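Local coordinates for uncharacterized protein (PDB 3L1W) that is of unknown function but belongs to the endonuclease/exonuclease/phosphatase family and may act as a 3'-5' RNA exonuclease, at residues A[190-202]-A[206-218]. Numbering follows the deposited sequence.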
loop_
_atom_site.group_PDB
_atom_site.type_symbol
_atom_site.label_atom_id
_atom_site.label_comp_id
_atom_site.label_asym_id
_atom_site.label_seq_id
_atom_site.Cartn_x
_atom_site.Cartn_y
_atom_site.Cartn_z
ATOM N N ALA A 190 -0.143 15.129 10.375
ATOM C CA ALA A 190 -1.423 14.571 9.966
ATOM C C ALA A 190 -1.533 13.157 10.500
ATOM O O ALA A 190 -0.835 12.797 11.447
ATOM C CB ALA A 190 -1.549 14.593 8.444
ATOM N N THR A 191 -2.409 12.357 9.903
ATOM C CA THR A 191 -2.537 10.962 10.294
ATOM C C THR A 191 -1.359 10.157 9.746
ATOM O O THR A 191 -0.959 10.338 8.596
ATOM C CB THR A 191 -3.859 10.361 9.782
ATOM O OG1 THR A 191 -4.944 11.228 10.138
ATOM C CG2 THR A 191 -4.093 8.982 10.383
ATOM N N HIS A 192 -0.792 9.292 10.587
ATOM C CA HIS A 192 0.315 8.430 10.178
ATOM C C HIS A 192 -0.101 6.962 10.198
ATOM O O HIS A 192 -0.612 6.476 11.203
ATOM C CB HIS A 192 1.533 8.613 11.082
ATOM C CG HIS A 192 2.711 7.789 10.664
ATOM N ND1 HIS A 192 3.515 8.132 9.598
ATOM C CD2 HIS A 192 3.195 6.615 11.137
ATOM C CE1 HIS A 192 4.461 7.221 9.453
ATOM N NE2 HIS A 192 4.282 6.284 10.368
ATOM N N TYR A 193 0.131 6.265 9.088
ATOM C CA TYR A 193 -0.261 4.865 8.958
ATOM C C TYR A 193 0.987 4.008 9.063
ATOM O O TYR A 193 2.015 4.330 8.468
ATOM C CB TYR A 193 -0.963 4.634 7.610
ATOM C CG TYR A 193 -1.426 3.207 7.387
ATOM C CD1 TYR A 193 -2.398 2.641 8.198
ATOM C CD2 TYR A 193 -0.897 2.434 6.353
ATOM C CE1 TYR A 193 -2.832 1.342 8.001
ATOM C CE2 TYR A 193 -1.317 1.123 6.147
ATOM C CZ TYR A 193 -2.289 0.586 6.971
ATOM O OH TYR A 193 -2.721 -0.710 6.803
ATOM N N GLY A 194 0.911 2.927 9.831
ATOM C CA GLY A 194 2.057 2.061 10.019
ATOM C C GLY A 194 2.916 2.487 11.198
ATOM O O GLY A 194 2.558 3.393 11.957
ATOM N N PRO A 195 4.069 1.835 11.361
ATOM C CA PRO A 195 4.931 2.162 12.499
ATOM C C PRO A 195 5.561 3.548 12.350
ATOM O O PRO A 195 5.789 4.002 11.227
ATOM C CB PRO A 195 6.002 1.069 12.443
ATOM C CG PRO A 195 6.078 0.687 10.999
ATOM C CD PRO A 195 4.658 0.813 10.475
ATOM N N ARG A 196 5.845 4.216 13.468
ATOM C CA ARG A 196 6.530 5.505 13.401
ATOM C C ARG A 196 8.018 5.330 13.081
ATOM O O ARG A 196 8.636 6.216 12.497
ATOM C CB ARG A 196 6.321 6.305 14.693
ATOM C CG ARG A 196 4.885 6.794 14.877
ATOM C CD ARG A 196 4.676 7.520 16.216
ATOM N NE ARG A 196 5.546 8.685 16.368
ATOM C CZ ARG A 196 5.289 9.892 15.868
ATOM N NH1 ARG A 196 4.181 10.106 15.170
ATOM N NH2 ARG A 196 6.144 10.888 16.064
ATOM N N GLY A 197 8.576 4.183 13.458
ATOM C CA GLY A 197 9.951 3.850 13.133
ATOM C C GLY A 197 10.067 3.189 11.772
ATOM O O GLY A 197 9.073 2.707 11.215
ATOM N N THR A 198 11.291 3.152 11.246
ATOM C CA THR A 198 11.518 2.795 9.859
ATOM C C THR A 198 12.609 1.744 9.655
ATOM O O THR A 198 12.700 1.149 8.591
ATOM C CB THR A 198 11.917 4.059 9.060
ATOM O OG1 THR A 198 13.144 4.581 9.575
ATOM C CG2 THR A 198 10.841 5.142 9.215
ATOM N N PHE A 199 13.440 1.508 10.665
ATOM C CA PHE A 199 14.549 0.580 10.485
ATOM C C PHE A 199 14.357 -0.721 11.271
ATOM O O PHE A 199 14.255 -0.688 12.501
ATOM C CB PHE A 199 15.876 1.236 10.897
ATOM C CG PHE A 199 17.057 0.319 10.744
ATOM C CD1 PHE A 199 17.588 0.062 9.489
ATOM C CD2 PHE A 199 17.610 -0.313 11.848
ATOM C CE1 PHE A 199 18.663 -0.799 9.333
ATOM C CE2 PHE A 199 18.682 -1.178 11.703
ATOM C CZ PHE A 199 19.210 -1.424 10.441
ATOM N N GLN A 200 14.330 -1.853 10.566
ATOM C CA GLN A 200 14.062 -3.142 11.203
ATOM C C GLN A 200 15.222 -4.135 11.105
ATOM O O GLN A 200 15.129 -5.249 11.618
ATOM C CB GLN A 200 12.752 -3.786 10.687
ATOM C CG GLN A 200 12.255 -3.319 9.325
ATOM C CD GLN A 200 13.093 -3.819 8.153
ATOM O OE1 GLN A 200 13.996 -4.638 8.321
ATOM N NE2 GLN A 200 12.769 -3.345 6.947
ATOM N N ASN A 201 16.310 -3.736 10.453
ATOM C CA ASN A 201 17.502 -4.583 10.397
ATOM C C ASN A 201 17.241 -5.954 9.746
ATOM O O ASN A 201 17.903 -6.940 10.084
ATOM C CB ASN A 201 18.057 -4.774 11.813
ATOM C CG ASN A 201 19.505 -5.216 11.818
ATOM O OD1 ASN A 201 20.299 -4.783 10.981
ATOM N ND2 ASN A 201 19.858 -6.079 12.766
ATOM N N PHE A 202 16.287 -6.001 8.814
ATOM C CA PHE A 202 15.881 -7.235 8.121
ATOM C C PHE A 202 15.215 -8.248 9.045
ATOM O O PHE A 202 15.101 -9.417 8.693
ATOM C CB PHE A 202 17.057 -7.919 7.407
ATOM C CG PHE A 202 17.415 -7.316 6.065
ATOM C CD1 PHE A 202 18.740 -7.036 5.758
ATOM C CD2 PHE A 202 16.441 -7.058 5.111
ATOM C CE1 PHE A 202 19.092 -6.502 4.538
ATOM C CE2 PHE A 202 16.780 -6.520 3.874
ATOM C CZ PHE A 202 18.113 -6.241 3.590
ATOM N N LYS A 206 10.477 -8.029 14.077
ATOM C CA LYS A 206 10.921 -6.955 14.961
ATOM C C LYS A 206 9.712 -6.221 15.531
ATOM O O LYS A 206 8.881 -5.735 14.775
ATOM C CB LYS A 206 11.785 -5.974 14.167
ATOM C CG LYS A 206 12.109 -4.688 14.901
ATOM C CD LYS A 206 13.293 -4.876 15.821
ATOM C CE LYS A 206 14.531 -5.288 15.042
ATOM N NZ LYS A 206 15.707 -5.456 15.941
ATOM N N PRO A 207 9.600 -6.157 16.868
ATOM C CA PRO A 207 8.515 -5.396 17.505
ATOM C C PRO A 207 8.573 -3.922 17.117
ATOM O O PRO A 207 9.659 -3.344 17.037
ATOM C CB PRO A 207 8.798 -5.570 19.001
ATOM C CG PRO A 207 9.547 -6.873 19.082
ATOM C CD PRO A 207 10.415 -6.883 17.856
ATOM N N TRP A 208 7.417 -3.321 16.866
ATOM C CA TRP A 208 7.402 -1.944 16.390
ATOM C C TRP A 208 8.077 -0.969 17.362
ATOM O O TRP A 208 8.730 -0.012 16.933
ATOM C CB TRP A 208 5.980 -1.517 16.028
ATOM C CG TRP A 208 5.526 -2.090 14.708
ATOM C CD1 TRP A 208 6.161 -3.052 13.965
ATOM C CD2 TRP A 208 4.344 -1.736 13.977
ATOM N NE1 TRP A 208 5.443 -3.316 12.819
ATOM C CE2 TRP A 208 4.330 -2.519 12.799
ATOM C CE3 TRP A 208 3.303 -0.831 14.196
ATOM C CZ2 TRP A 208 3.311 -2.423 11.849
ATOM C CZ3 TRP A 208 2.289 -0.741 13.249
ATOM C CH2 TRP A 208 2.304 -1.531 12.095
ATOM N N ALA A 209 7.950 -1.223 18.663
ATOM C CA ALA A 209 8.567 -0.354 19.655
ATOM C C ALA A 209 10.094 -0.382 19.541
ATOM O O ALA A 209 10.778 0.529 20.012
ATOM C CB ALA A 209 8.127 -0.746 21.050
ATOM N N GLU A 210 10.618 -1.420 18.891
ATOM C CA GLU A 210 12.063 -1.595 18.724
ATOM C C GLU A 210 12.608 -1.107 17.380
ATOM O O GLU A 210 13.813 -1.162 17.134
ATOM C CB GLU A 210 12.438 -3.062 18.933
ATOM C CG GLU A 210 12.237 -3.533 20.369
ATOM C CD GLU A 210 12.434 -5.027 20.542
ATOM O OE1 GLU A 210 13.248 -5.621 19.810
ATOM O OE2 GLU A 210 11.769 -5.611 21.419
ATOM N N LEU A 211 11.733 -0.633 16.506
ATOM C CA LEU A 211 12.209 -0.038 15.258
ATOM C C LEU A 211 13.007 1.222 15.573
ATOM O O LEU A 211 12.710 1.924 16.537
ATOM C CB LEU A 211 11.037 0.323 14.363
ATOM C CG LEU A 211 10.198 -0.881 13.947
ATOM C CD1 LEU A 211 8.875 -0.423 13.363
ATOM C CD2 LEU A 211 10.969 -1.735 12.944
ATOM N N GLU A 212 14.037 1.499 14.779
ATOM C CA GLU A 212 14.724 2.779 14.886
ATOM C C GLU A 212 14.037 3.808 13.990
ATOM O O GLU A 212 13.651 3.502 12.864
ATOM C CB GLU A 212 16.199 2.627 14.497
ATOM C CG GLU A 212 16.950 1.630 15.374
ATOM C CD GLU A 212 18.424 1.541 15.030
ATOM O OE1 GLU A 212 18.968 2.516 14.473
ATOM O OE2 GLU A 212 19.036 0.490 15.307
ATOM N N GLU A 213 13.869 5.020 14.505
ATOM C CA GLU A 213 13.291 6.115 13.731
ATOM C C GLU A 213 14.418 6.951 13.145
ATOM O O GLU A 213 14.854 7.944 13.744
ATOM C CB GLU A 213 12.405 6.997 14.613
ATOM C CG GLU A 213 11.213 6.278 15.205
ATOM C CD GLU A 213 10.489 7.094 16.260
ATOM O OE1 GLU A 213 10.857 8.269 16.483
ATOM O OE2 GLU A 213 9.553 6.547 16.877
ATOM N N ILE A 214 14.901 6.550 11.976
ATOM C CA ILE A 214 16.053 7.239 11.399
ATOM C C ILE A 214 15.792 7.856 10.019
ATOM O O ILE A 214 16.572 8.686 9.559
ATOM C CB ILE A 214 17.315 6.337 11.359
ATOM C CG1 ILE A 214 17.071 5.058 10.545
ATOM C CG2 ILE A 214 17.788 6.016 12.789
ATOM C CD1 ILE A 214 18.328 4.173 10.433
ATOM N N ASP A 215 14.680 7.479 9.390
ATOM C CA ASP A 215 14.297 8.068 8.102
ATOM C C ASP A 215 13.211 9.098 8.333
ATOM O O ASP A 215 12.332 8.879 9.159
ATOM C CB ASP A 215 13.778 6.986 7.161
ATOM C CG ASP A 215 14.805 5.914 6.901
ATOM O OD1 ASP A 215 15.773 6.195 6.175
ATOM O OD2 ASP A 215 14.655 4.797 7.438
ATOM N N TYR A 216 13.269 10.206 7.594
ATOM C CA TYR A 216 12.383 11.347 7.803
ATOM C C TYR A 216 11.980 12.018 6.503
ATOM O O TYR A 216 12.735 12.025 5.525
ATOM C CB TYR A 216 13.067 12.402 8.683
ATOM C CG TYR A 216 13.303 11.934 10.095
ATOM C CD1 TYR A 216 12.442 12.303 11.123
ATOM C CD2 TYR A 216 14.368 11.097 10.396
ATOM C CE1 TYR A 216 12.646 11.855 12.419
ATOM C CE2 TYR A 216 14.570 10.634 11.680
ATOM C CZ TYR A 216 13.715 11.020 12.684
ATOM O OH TYR A 216 13.927 10.567 13.960
ATOM N N ILE A 217 10.782 12.596 6.514
ATOM C CA ILE A 217 10.357 13.500 5.463
ATOM C C ILE A 217 10.044 14.831 6.126
ATOM O O ILE A 217 9.025 14.979 6.805
ATOM C CB ILE A 217 9.135 12.958 4.692
ATOM C CG1 ILE A 217 9.500 11.660 3.971
ATOM C CG2 ILE A 217 8.613 13.999 3.700
ATOM C CD1 ILE A 217 8.308 11.038 3.196
ATOM N N TYR A 218 10.951 15.786 5.947
ATOM C CA TYR A 218 10.793 17.129 6.503
ATOM C C TYR A 218 10.258 18.062 5.425
ATOM O O TYR A 218 10.682 17.993 4.264
ATOM C CB TYR A 218 12.138 17.654 7.031
ATOM C CG TYR A 218 12.435 17.266 8.466
ATOM C CD1 TYR A 218 11.860 17.964 9.517
ATOM C CD2 TYR A 218 13.316 16.228 8.766
ATOM C CE1 TYR A 218 12.130 17.630 10.837
ATOM C CE2 TYR A 218 13.601 15.881 10.087
ATOM C CZ TYR A 218 13.002 16.591 11.116
ATOM O OH TYR A 218 13.268 16.275 12.426
HETATM O O HOH W 1 7.503 7.122 18.310
HETATM O O HOH W 2 8.637 10.203 17.413
HETATM O O HOH W 3 7.804 2.367 15.736
HETATM O O HOH W 4 15.641 -2.046 14.557
HETATM O O HOH W 5 17.668 -7.304 14.636
#
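T198 meets D215 through a short hydrogen bond, T198 OG1 donating to D215 OD2 at 2.6 Å. The hydroxyl arrives on the anti side of the carboxylate oxygen, and a chi1 of 62° tucks OG1 in between the two backbone branches at CA, turned to D215. The same OD2 also bonds to H242 ND1, an Asp-His pairing familiar from the DNase I-like active site, so T198 probably helps to orient the aspartate.

Just beside this bond the backbones form a classic beta bulge: T198 N and F199 N both donate to E212 O, the former at 2.9 Å and nearly straight (170°), while E212 N returns a bond to F199 O. The F199 ring and the E212 chain leave in one direction, their ring and carboxylate planes 57° apart, with F199 CD2 3.8 Å from E212 CD. I214 CD1 packs against F199 CB.

P195 lies over one face of W208, its CD 3.8 Å from the centroid of the six-membered ring in a CH-pi contact, and P195 CB presses on L211 CD1 at 3.4 Å. One water bridges R196 NE and E213 OE2, a second R196 NH2 and E213 OE1, while R196 NH2 also bonds N188 OD1.

Three backbone bonds thus tie residues 198-199 to E212, and the hydroxyl bond carries the hold on to D215, whose shared OD2 would be expected to keep its carboxylate in a defined rotation facing H242.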